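Local atomic coordinates of Lmo1076 protein (Listeria monocytogenes serovar 1/2a, PDB entry 3FI7), a protein that hydrolyses cell-wall peptidoglycan as an autoinhibited, virulence-associated autolysin, this chain being its N-acetylglucosaminidase catalytic domain of family GH73. Residues G140-R143 with E144-K147. Sequence-based numbering, arbitrary orientation.
Sequences GAWR and ENAK
Trp142 meets the side chains of Glu144 and Asn145 at one corner of its indole, CE3, and at CB. Its CE3 lies 3.6 Å from Glu144 OE1 and equally 3.6 Å from Asn145 ND2. Both groups approach the ring obliquely. The Glu144 carboxylate is tilted 23° from the indole plane, and its OE2 rests 3.5 Å from Trp142 CB. A chi1 of 70° sets Glu144 CG in the gap flanked by its backbone N and C, and a bend at chi2 (-86°) turns the carboxylate back toward Trp142 CB and CE3. The Asn145 side chain accompanies the indole, heading in the same direction.

The backbone of 142-146 turns tightly. Asn145 N donates to Trp142 O at 3.0 Å, from above the carbonyl plane. One residue on, Ala146 N makes a weak bond to Arg143 O at 3.4 Å. Together these i to i+3 bonds close two overlapping type I beta-turns, the second through the weak bond. Ala146 CB packs 3.5 Å from Gly140 O.

Outer partners fix the polar ends. Arg128 forms a salt bridge with Glu144 OE1 and a cation-pi contact with Trp142, while Leu127 O accepts from Trp142 NE1 and Lys139 O from Asn145 ND2. The turn is a surface feature of the loop between helices 116-129 and 149-156. The indole ties it back to the end of helix 116-129, and Ala141 and Ala146 pack on helix 149-156.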
loop_
_atom_site.group_PDB
_atom_site.type_symbol
_atom_site.label_atom_id
_atom_site.label_comp_id
_atom_site.label_asym_id
_atom_site.label_seq_id
_atom_site.Cartn_x
_atom_site.Cartn_y
_atom_site.Cartn_z
ATOM N N GLY A 140 9.877 7.389 12.405
ATOM C CA GLY A 140 10.713 6.231 12.139
ATOM C C GLY A 140 10.496 5.630 10.756
ATOM O O GLY A 140 11.276 4.792 10.309
ATOM N N ALA A 141 9.430 6.048 10.075
ATOM C CA ALA A 141 9.164 5.565 8.720
ATOM C C ALA A 141 9.579 6.602 7.685
ATOM O O ALA A 141 9.473 6.362 6.485
ATOM C CB ALA A 141 7.693 5.193 8.549
ATOM N N TRP A 142 10.038 7.763 8.147
ATOM C CA TRP A 142 10.568 8.759 7.225
ATOM C C TRP A 142 11.895 8.253 6.696
ATOM O O TRP A 142 12.705 7.699 7.436
ATOM C CB TRP A 142 10.762 10.131 7.888
ATOM C CG TRP A 142 9.515 10.730 8.447
ATOM C CD1 TRP A 142 8.225 10.357 8.179
ATOM C CD2 TRP A 142 9.434 11.838 9.353
ATOM N NE1 TRP A 142 7.348 11.156 8.877
ATOM C CE2 TRP A 142 8.063 12.072 9.605
ATOM C CE3 TRP A 142 10.387 12.649 9.983
ATOM C CZ2 TRP A 142 7.622 13.087 10.462
ATOM C CZ3 TRP A 142 9.949 13.659 10.834
ATOM C CH2 TRP A 142 8.577 13.865 11.067
ATOM N N ARG A 143 12.124 8.454 5.410
ATOM C CA ARG A 143 13.304 7.897 4.786
ATOM C C ARG A 143 14.606 8.471 5.357
ATOM O O ARG A 143 15.610 7.763 5.428
ATOM C CB ARG A 143 13.229 8.058 3.268
ATOM C CG ARG A 143 14.069 7.046 2.561
ATOM C CD ARG A 143 13.708 6.892 1.109
ATOM N NE ARG A 143 14.666 5.986 0.487
ATOM C CZ ARG A 143 14.588 5.563 -0.764
ATOM N NH1 ARG A 143 13.586 5.964 -1.541
ATOM N NH2 ARG A 143 15.506 4.733 -1.228
ATOM N N GLU A 144 14.591 9.735 5.780
ATOM C CA GLU A 144 15.788 10.329 6.383
ATOM C C GLU A 144 16.107 9.771 7.776
ATOM O O GLU A 144 17.177 10.040 8.310
ATOM C CB GLU A 144 15.733 11.870 6.409
ATOM C CG GLU A 144 14.716 12.483 7.385
ATOM C CD GLU A 144 13.315 12.613 6.787
ATOM O OE1 GLU A 144 12.545 13.464 7.276
ATOM O OE2 GLU A 144 12.979 11.868 5.833
ATOM N N ASN A 145 15.198 8.988 8.355
ATOM C CA ASN A 145 15.456 8.354 9.653
ATOM C C ASN A 145 15.535 6.830 9.596
ATOM O O ASN A 145 15.861 6.189 10.591
ATOM C CB ASN A 145 14.372 8.722 10.669
ATOM C CG ASN A 145 14.337 10.199 10.986
ATOM O OD1 ASN A 145 15.363 10.876 10.982
ATOM N ND2 ASN A 145 13.144 10.708 11.272
ATOM N N ALA A 146 15.198 6.242 8.456
ATOM C CA ALA A 146 15.158 4.785 8.363
ATOM C C ALA A 146 16.232 4.279 7.410
ATOM O O ALA A 146 16.144 4.497 6.206
ATOM C CB ALA A 146 13.774 4.317 7.920
ATOM N N LYS A 147 17.251 3.610 7.946
ATOM C CA LYS A 147 18.359 3.146 7.113
ATOM C C LYS A 147 17.868 2.201 6.019
ATOM O O LYS A 147 18.257 2.319 4.861
ATOM C CB LYS A 147 19.441 2.471 7.961
ATOM C CG LYS A 147 20.257 3.441 8.796
ATOM C CD LYS A 147 21.254 2.718 9.689
ATOM C CE LYS A 147 22.035 3.703 10.552
ATOM N NZ LYS A 147 23.031 3.019 11.429
#